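Local coordinates for protein anthranilate-CoA ligase (Stigmatella aurantiaca, PDB 4WV3) that belongs to the AMP-binding enzyme family of the ANL clan and joins a large AMP-binding region to a smaller C-terminal domain, at residues Tyr101-Cys106 and Pro129-Ile134; Arg246-Val251 and Leu274-Phe279; Glu347-Leu350 and Lys356-Pro359. All blocks are in the same frame, centred on the assembly; numbering follows the deposited sequence.

Interaction 1 of 3, residues Tyr101-Cys106 and Pro129-Ile134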
loop_
_atom_site.group_PDB
_atom_site.type_symbol
_atom_site.label_atom_id
_atom_site.label_comp_id
_atom_site.label_asym_id
_atom_site.label_seq_id
_atom_site.Cartn_x
_atom_site.Cartn_y
_atom_site.Cartn_z
ATOM N N TYR A 101 19.827 -7.900 1.520
ATOM C CA TYR A 101 19.319 -8.580 0.334
ATOM C C TYR A 101 18.898 -7.580 -0.735
ATOM O O TYR A 101 19.279 -7.707 -1.898
ATOM C CB TYR A 101 18.139 -9.487 0.688
ATOM C CG TYR A 101 17.451 -10.080 -0.524
ATOM C CD1 TYR A 101 17.987 -11.181 -1.180
ATOM C CD2 TYR A 101 16.268 -9.538 -1.012
ATOM C CE1 TYR A 101 17.365 -11.726 -2.288
ATOM C CE2 TYR A 101 15.639 -10.076 -2.121
ATOM C CZ TYR A 101 16.192 -11.170 -2.754
ATOM O OH TYR A 101 15.570 -11.710 -3.857
ATOM N N ILE A 102 18.110 -6.589 -0.331
ATOM C CA ILE A 102 17.588 -5.587 -1.255
ATOM C C ILE A 102 18.694 -4.812 -1.967
ATOM O O ILE A 102 18.711 -4.729 -3.195
ATOM C CB ILE A 102 16.647 -4.596 -0.536
ATOM C CG1 ILE A 102 15.380 -5.314 -0.067
ATOM C CG2 ILE A 102 16.289 -3.434 -1.449
ATOM C CD1 ILE A 102 14.435 -4.436 0.719
ATOM N N LEU A 103 19.621 -4.257 -1.193
ATOM C CA LEU A 103 20.688 -3.430 -1.747
ATOM C C LEU A 103 21.626 -4.208 -2.669
ATOM O O LEU A 103 22.166 -3.654 -3.627
ATOM C CB LEU A 103 21.479 -2.753 -0.627
ATOM C CG LEU A 103 20.674 -1.764 0.218
ATOM C CD1 LEU A 103 21.556 -1.094 1.260
ATOM C CD2 LEU A 103 20.002 -0.729 -0.671
ATOM N N ARG A 104 21.814 -5.491 -2.377
ATOM C CA ARG A 104 22.661 -6.340 -3.204
ATOM C C ARG A 104 21.926 -6.754 -4.473
ATOM O O ARG A 104 22.524 -6.870 -5.542
ATOM C CB ARG A 104 23.093 -7.586 -2.431
ATOM C CG ARG A 104 24.102 -8.455 -3.166
ATOM C CD ARG A 104 24.169 -9.852 -2.575
ATOM N NE ARG A 104 24.251 -9.829 -1.118
ATOM C CZ ARG A 104 25.381 -9.692 -0.433
ATOM N NH1 ARG A 104 26.534 -9.560 -1.073
ATOM N NH2 ARG A 104 25.359 -9.682 0.892
ATOM N N ASP A 105 20.622 -6.973 -4.344
ATOM C CA ASP A 105 19.806 -7.454 -5.453
ATOM C C ASP A 105 19.617 -6.394 -6.536
ATOM O O ASP A 105 19.444 -6.722 -7.710
ATOM C CB ASP A 105 18.449 -7.946 -4.941
ATOM C CG ASP A 105 17.622 -8.616 -6.020
ATOM O OD1 ASP A 105 18.005 -9.717 -6.469
ATOM O OD2 ASP A 105 16.581 -8.047 -6.407
ATOM N N CYS A 106 19.658 -5.125 -6.144
ATOM C CA CYS A 106 19.494 -4.037 -7.104
ATOM C C CYS A 106 20.822 -3.355 -7.438
ATOM O O CYS A 106 20.855 -2.394 -8.209
ATOM C CB CYS A 106 18.469 -3.012 -6.605
ATOM S SG CYS A 106 18.963 -2.076 -5.139
ATOM N N PRO A 129 29.415 -4.835 -1.865
ATOM C CA PRO A 129 30.593 -4.454 -2.651
ATOM C C PRO A 129 30.312 -3.338 -3.653
ATOM O O PRO A 129 31.234 -2.624 -4.044
ATOM C CB PRO A 129 30.952 -5.747 -3.389
ATOM C CG PRO A 129 29.668 -6.494 -3.482
ATOM C CD PRO A 129 28.937 -6.186 -2.208
ATOM N N MET A 130 29.056 -3.192 -4.061
ATOM C CA MET A 130 28.696 -2.176 -5.046
ATOM C C MET A 130 28.355 -0.833 -4.407
ATOM O O MET A 130 28.466 0.212 -5.048
ATOM C CB MET A 130 27.534 -2.656 -5.920
ATOM C CG MET A 130 27.892 -3.800 -6.854
ATOM S SD MET A 130 29.296 -3.412 -7.918
ATOM C CE MET A 130 28.724 -1.907 -8.705
ATOM N N LEU A 131 27.940 -0.865 -3.144
ATOM C CA LEU A 131 27.568 0.355 -2.436
ATOM C C LEU A 131 28.791 1.227 -2.164
ATOM O O LEU A 131 29.645 0.873 -1.352
ATOM C CB LEU A 131 26.850 0.021 -1.126
ATOM C CG LEU A 131 26.243 1.203 -0.367
ATOM C CD1 LEU A 131 25.310 2.000 -1.268
ATOM C CD2 LEU A 131 25.508 0.726 0.876
ATOM N N GLU A 132 28.870 2.364 -2.848
ATOM C CA GLU A 132 30.015 3.260 -2.710
ATOM C C GLU A 132 29.718 4.478 -1.840
ATOM O O GLU A 132 30.494 4.813 -0.943
ATOM C CB GLU A 132 30.512 3.721 -4.084
ATOM C CG GLU A 132 31.071 2.610 -4.957
ATOM C CD GLU A 132 31.891 3.145 -6.116
ATOM O OE1 GLU A 132 32.649 4.116 -5.910
ATOM O OE2 GLU A 132 31.774 2.598 -7.233
ATOM N N HIS A 133 28.598 5.142 -2.107
ATOM C CA HIS A 133 28.274 6.386 -1.419
ATOM C C HIS A 133 26.986 6.297 -0.608
ATOM O O HIS A 133 25.936 5.919 -1.125
ATOM C CB HIS A 133 28.180 7.538 -2.420
ATOM C CG HIS A 133 29.401 7.701 -3.269
ATOM N ND1 HIS A 133 29.424 7.383 -4.610
ATOM C CD2 HIS A 133 30.645 8.143 -2.966
ATOM C CE1 HIS A 133 30.628 7.626 -5.098
ATOM N NE2 HIS A 133 31.388 8.087 -4.120
ATOM N N ILE A 134 27.078 6.653 0.669
ATOM C CA ILE A 134 25.909 6.704 1.535
ATOM C C ILE A 134 25.608 8.141 1.946
ATOM O O ILE A 134 26.381 8.760 2.677
ATOM C CB ILE A 134 26.104 5.846 2.797
ATOM C CG1 ILE A 134 26.282 4.375 2.416
ATOM C CG2 ILE A 134 24.924 6.013 3.742
ATOM C CD1 ILE A 134 26.464 3.454 3.603
#
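The guanidinium of R104 meets the ring of P129 obliquely, R104 NH1 lying 4.3 Å from P129 CD. This end is placed by the arginine chain: CG stands anti to the backbone N (chi1 -174°), and a bend at chi3 (-47°) turns the tip back toward the loop. NH2 of the same group forms a salt bridge with E100, one turn earlier on helix 96-105, and the side chain of R104 also touches N127.

Deeper in, L103 and L131 each set CB toward the other segment, and CD1 of L103 comes within 4.4 Å of CD2 of L131, two methyl groups meeting at a slant. Both leucines also rest on L111 of strand 110-114, and L103 touches L128 as well. The contact thus sets the end of helix 96-105, which links strand 86-89 to strand 110-114 of the parallel sheet, beside the loop leading into the neighbouring strand 133-137. The inner half of the contact is apolar, two buried leucines joined through dispersion and the exclusion of water. The outer half is a loose contact of a charged group on a proline ring; since the charge of R104 is paired with E100, neither half imposes much direction on the way helix and loop meet.

Interaction 2 of 3, residues Arg246-Val251 and Leu274-Phe279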
loop_
_atom_site.group_PDB
_atom_site.type_symbol
_atom_site.label_atom_id
_atom_site.label_comp_id
_atom_site.label_asym_id
_atom_site.label_seq_id
_atom_site.Cartn_x
_atom_site.Cartn_y
_atom_site.Cartn_z
ATOM N N ARG A 246 1.543 3.627 14.266
ATOM C CA ARG A 246 0.822 2.915 15.321
ATOM C C ARG A 246 0.024 3.842 16.241
ATOM O O ARG A 246 -0.960 3.422 16.852
ATOM C CB ARG A 246 1.785 2.051 16.141
ATOM C CG ARG A 246 2.903 2.827 16.821
ATOM C CD ARG A 246 3.822 1.903 17.607
ATOM N NE ARG A 246 4.848 2.643 18.338
ATOM C CZ ARG A 246 6.062 2.907 17.864
ATOM N NH1 ARG A 246 6.410 2.488 16.656
ATOM N NH2 ARG A 246 6.928 3.590 18.601
ATOM N N VAL A 247 0.449 5.098 16.339
ATOM C CA VAL A 247 -0.245 6.069 17.176
ATOM C C VAL A 247 -1.370 6.741 16.393
ATOM O O VAL A 247 -1.143 7.713 15.672
ATOM C CB VAL A 247 0.717 7.142 17.714
ATOM C CG1 VAL A 247 0.020 7.998 18.758
ATOM C CG2 VAL A 247 1.956 6.491 18.304
ATOM N N ALA A 248 -2.582 6.216 16.544
ATOM C CA ALA A 248 -3.730 6.688 15.777
ATOM C C ALA A 248 -4.142 8.112 16.140
ATOM O O ALA A 248 -4.723 8.824 15.322
ATOM C CB ALA A 248 -4.907 5.735 15.945
ATOM N N SER A 249 -3.840 8.523 17.367
ATOM C CA SER A 249 -4.209 9.854 17.837
ATOM C C SER A 249 -3.440 10.946 17.097
ATOM O O SER A 249 -4.002 11.985 16.750
ATOM C CB SER A 249 -3.981 9.976 19.344
ATOM O OG SER A 249 -4.389 11.248 19.818
ATOM N N ASN A 250 -2.154 10.707 16.860
ATOM C CA ASN A 250 -1.324 11.663 16.136
ATOM C C ASN A 250 -1.733 11.781 14.673
ATOM O O ASN A 250 -1.562 12.831 14.053
ATOM C CB ASN A 250 0.154 11.286 16.239
ATOM C CG ASN A 250 0.687 11.406 17.651
ATOM O OD1 ASN A 250 0.119 12.114 18.482
ATOM N ND2 ASN A 250 1.788 10.717 17.929
ATOM N N VAL A 251 -2.270 10.695 14.127
ATOM C CA VAL A 251 -2.753 10.688 12.753
ATOM C C VAL A 251 -3.954 11.618 12.614
ATOM O O VAL A 251 -4.032 12.412 11.676
ATOM C CB VAL A 251 -3.152 9.270 12.304
ATOM C CG1 VAL A 251 -3.610 9.281 10.854
ATOM C CG2 VAL A 251 -1.988 8.312 12.490
ATOM N N LEU A 274 -11.096 4.421 15.417
ATOM C CA LEU A 274 -12.430 4.356 16.007
ATOM C C LEU A 274 -12.407 3.725 17.396
ATOM O O LEU A 274 -13.347 3.887 18.175
ATOM C CB LEU A 274 -13.386 3.588 15.092
ATOM C CG LEU A 274 -13.710 4.256 13.754
ATOM C CD1 LEU A 274 -14.520 3.322 12.870
ATOM C CD2 LEU A 274 -14.449 5.568 13.972
ATOM N N ALA A 275 -11.331 3.006 17.703
ATOM C CA ALA A 275 -11.177 2.388 19.016
ATOM C C ALA A 275 -10.859 3.435 20.079
ATOM O O ALA A 275 -11.051 3.197 21.271
ATOM C CB ALA A 275 -10.093 1.320 18.979
ATOM N N LEU A 276 -10.369 4.590 19.638
ATOM C CA LEU A 276 -10.058 5.687 20.545
ATOM C C LEU A 276 -11.320 6.195 21.233
ATOM O O LEU A 276 -12.337 6.440 20.582
ATOM C CB LEU A 276 -9.377 6.830 19.791
ATOM C CG LEU A 276 -8.045 6.503 19.114
ATOM C CD1 LEU A 276 -7.548 7.691 18.307
ATOM C CD2 LEU A 276 -7.013 6.085 20.146
ATOM N N LYS A 277 -11.251 6.348 22.551
ATOM C CA LYS A 277 -12.395 6.813 23.328
ATOM C C LYS A 277 -12.714 8.270 23.007
ATOM O O LYS A 277 -13.842 8.724 23.201
ATOM C CB LYS A 277 -12.126 6.650 24.825
ATOM C CG LYS A 277 -11.004 7.530 25.346
ATOM C CD LYS A 277 -10.702 7.240 26.803
ATOM C CE LYS A 277 -9.575 8.124 27.314
ATOM N NZ LYS A 277 -9.136 7.728 28.679
ATOM N N ASP A 278 -11.716 8.995 22.512
ATOM C CA ASP A 278 -11.876 10.404 22.181
ATOM C C ASP A 278 -11.659 10.646 20.691
ATOM O O ASP A 278 -10.986 11.600 20.299
ATOM C CB ASP A 278 -10.901 11.253 23.000
ATOM C CG ASP A 278 -9.457 10.833 22.807
ATOM O OD1 ASP A 278 -9.223 9.693 22.351
ATOM O OD2 ASP A 278 -8.557 11.642 23.115
ATOM N N PHE A 279 -12.236 9.777 19.868
ATOM C CA PHE A 279 -12.090 9.873 18.420
ATOM C C PHE A 279 -12.676 11.168 17.866
ATOM O O PHE A 279 -12.067 11.827 17.024
ATOM C CB PHE A 279 -12.748 8.671 17.736
ATOM C CG PHE A 279 -12.874 8.817 16.247
ATOM C CD1 PHE A 279 -11.790 8.577 15.421
ATOM C CD2 PHE A 279 -14.077 9.194 15.673
ATOM C CE1 PHE A 279 -11.902 8.712 14.051
ATOM C CE2 PHE A 279 -14.195 9.332 14.303
ATOM C CZ PHE A 279 -13.106 9.090 13.492
HETATM O O HOH W 1 -7.215 10.521 20.149
#
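L276 reaches across toward the start of helix 248-258 and meets it with one methyl group. Its CG lies anti to the carbonyl carbon, beside the backbone N (chi1 -61°), and the extended second torsion carries L276 CD1 to the helix, where it sits 4.0 Å from A248 CB. The same methyl, L276 CD1, is 3.9 Å from S249 N, so it rests on the backbone of the first turn as well as on the alanine. A248 directs its CB toward the leucine, while S249 sets its own CB at the flank, 4.4 Å from L276 CD1. L252, one turn further along, also touches L276, and S249 has a further neighbour in H282.

V247 is the N-cap of this helix, and L276 opens the type I beta turn that ends at F279, its closing bond from F279 N to L276 O weak. Helix 248-258, strand 262-265 and helix 267-274 follow one another as a helix-strand-helix run, its strand belonging to the mixed sheet, and the contact brings the start of the first helix against the loop that leaves the second.

At the border of the apolar patch, a water spans the two segments: it is hydrogen-bonded to S249 OG (2.9 Å), which is anti to the serine N, and donates a hydrogen bond to D278 OD1 at 3.1 Å.

Interaction 3 of 3, residues Glu347-Leu350 and Lys356-Pro359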
loop_
_atom_site.group_PDB
_atom_site.type_symbol
_atom_site.label_atom_id
_atom_site.label_comp_id
_atom_site.label_asym_id
_atom_site.label_seq_id
_atom_site.Cartn_x
_atom_site.Cartn_y
_atom_site.Cartn_z
ATOM N N GLU A 347 -9.281 -4.419 -17.318
ATOM C CA GLU A 347 -10.196 -5.496 -17.673
ATOM C C GLU A 347 -10.031 -6.680 -16.722
ATOM O O GLU A 347 -8.916 -7.136 -16.466
ATOM C CB GLU A 347 -9.961 -5.923 -19.122
ATOM C CG GLU A 347 -11.013 -6.861 -19.679
ATOM C CD GLU A 347 -10.832 -7.106 -21.163
ATOM O OE1 GLU A 347 -10.186 -6.271 -21.833
ATOM O OE2 GLU A 347 -11.328 -8.139 -21.658
ATOM N N LEU A 348 -11.149 -7.171 -16.198
ATOM C CA LEU A 348 -11.133 -8.216 -15.177
ATOM C C LEU A 348 -11.608 -9.563 -15.708
ATOM O O LEU A 348 -12.290 -9.636 -16.730
ATOM C CB LEU A 348 -12.011 -7.811 -13.993
ATOM C CG LEU A 348 -11.422 -7.003 -12.836
ATOM C CD1 LEU A 348 -10.337 -6.040 -13.291
ATOM C CD2 LEU A 348 -12.553 -6.246 -12.171
ATOM N N LYS A 349 -11.236 -10.610 -15.017
ATOM C CA LYS A 349 -11.592 -11.975 -15.360
ATOM C C LYS A 349 -11.544 -12.865 -14.113
ATOM O O LYS A 349 -10.655 -12.749 -13.359
ATOM C CB LYS A 349 -10.628 -12.467 -16.418
ATOM C CG LYS A 349 -11.149 -13.584 -17.265
ATOM C CD LYS A 349 -10.454 -13.661 -18.584
ATOM C CE LYS A 349 -9.080 -14.198 -18.425
ATOM N NZ LYS A 349 -8.652 -14.817 -19.673
ATOM N N LEU A 350 -12.546 -13.701 -13.883
ATOM C CA LEU A 350 -12.493 -14.674 -12.796
ATOM C C LEU A 350 -12.460 -16.099 -13.338
ATOM O O LEU A 350 -13.387 -16.537 -14.017
ATOM C CB LEU A 350 -13.681 -14.496 -11.850
ATOM C CG LEU A 350 -13.733 -13.181 -11.071
ATOM C CD1 LEU A 350 -14.935 -13.158 -10.140
ATOM C CD2 LEU A 350 -12.445 -12.965 -10.293
ATOM N N LYS A 356 -10.440 -21.669 -16.568
ATOM C CA LYS A 356 -11.745 -21.445 -17.185
ATOM C C LYS A 356 -12.602 -20.461 -16.393
ATOM O O LYS A 356 -12.684 -20.543 -15.168
ATOM C CB LYS A 356 -12.495 -22.768 -17.368
ATOM C CG LYS A 356 -13.871 -22.605 -17.991
ATOM C CD LYS A 356 -14.544 -23.942 -18.234
ATOM C CE LYS A 356 -15.916 -23.749 -18.860
ATOM N NZ LYS A 356 -16.573 -25.046 -19.175
ATOM N N THR A 357 -13.235 -19.533 -17.106
ATOM C CA THR A 357 -14.104 -18.533 -16.493
ATOM C C THR A 357 -15.234 -19.176 -15.695
ATOM O O THR A 357 -16.057 -19.912 -16.241
ATOM C CB THR A 357 -14.708 -17.587 -17.550
ATOM O OG1 THR A 357 -13.657 -16.858 -18.198
ATOM C CG2 THR A 357 -15.671 -16.606 -16.903
ATOM N N VAL A 358 -15.261 -18.894 -14.396
ATOM C CA VAL A 358 -16.274 -19.442 -13.502
ATOM C C VAL A 358 -17.656 -18.870 -13.820
ATOM O O VAL A 358 -17.766 -17.795 -14.414
ATOM C CB VAL A 358 -15.931 -19.146 -12.026
ATOM C CG1 VAL A 358 -14.565 -19.716 -11.671
ATOM C CG2 VAL A 358 -15.972 -17.650 -11.758
ATOM N N PRO A 359 -18.719 -19.603 -13.446
ATOM C CA PRO A 359 -20.073 -19.050 -13.554
ATOM C C PRO A 359 -20.256 -17.859 -12.618
ATOM O O PRO A 359 -19.537 -17.746 -11.625
ATOM C CB PRO A 359 -20.960 -20.214 -13.107
ATOM C CG PRO A 359 -20.150 -21.435 -13.387
ATOM C CD PRO A 359 -18.735 -21.036 -13.097
#
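V358 lies against L350, near the end of strand 347-351, its side chain flanking the carbonyl of L350. V358 CB passes 4.2 Å from L350 O. Of the two branches, CG1 stays at about the same distance from that oxygen, while V358 CG2, set between the backbone N and the carbonyl carbon, leans in to 3.6 Å from L350 O and meets CB of L350 at 3.9 Å. The backbone of V358 makes the directional bond: V358 N donates to L350 O over 3.0 Å, with an N-H...O angle of 153° and the donor tilted 25° from the carbonyl plane. T357 adds a CA-H...O contact (T357 CA to L350 O, 3.3 Å), and its CG2 approaches that oxygen too.

The loop after strand 347-351 thus folds back on the strand before the chain enters strand 364-369, the antiparallel neighbour in the same sheet; near the turn, K356 N is held by the carboxylate of D352. L350 packs on V366, Y399 and V401 of that sheet, and K349 makes a cation-pi contact with W392. The hydrogen bond fixes the loop's backbone at L350 O while C-H and methyl groups sheathe that oxygen, making the tie mainly polar and backbone-borne, with one apolar touch.

In the fold
All three contacts fall within the AMP-binding part of the chain but do not touch one another, their centres lying about 38 to 42 Å apart, and each serves a different part of the fold. Interaction 1 belongs to the parallel sheet, interaction 2 to a helix start and a loop beside the mixed sheet, and interaction 3 to the antiparallel sheet. Interaction 1 is partly buried; the other two are surface contacts. Interaction 2 rests on one leucine methyl plus a water bridge, interaction 1 on a leucine pair and a charged group against a proline, whereas interaction 3 alone has a direct hydrogen bond across its segments, as suits a chain turning back on its own strand.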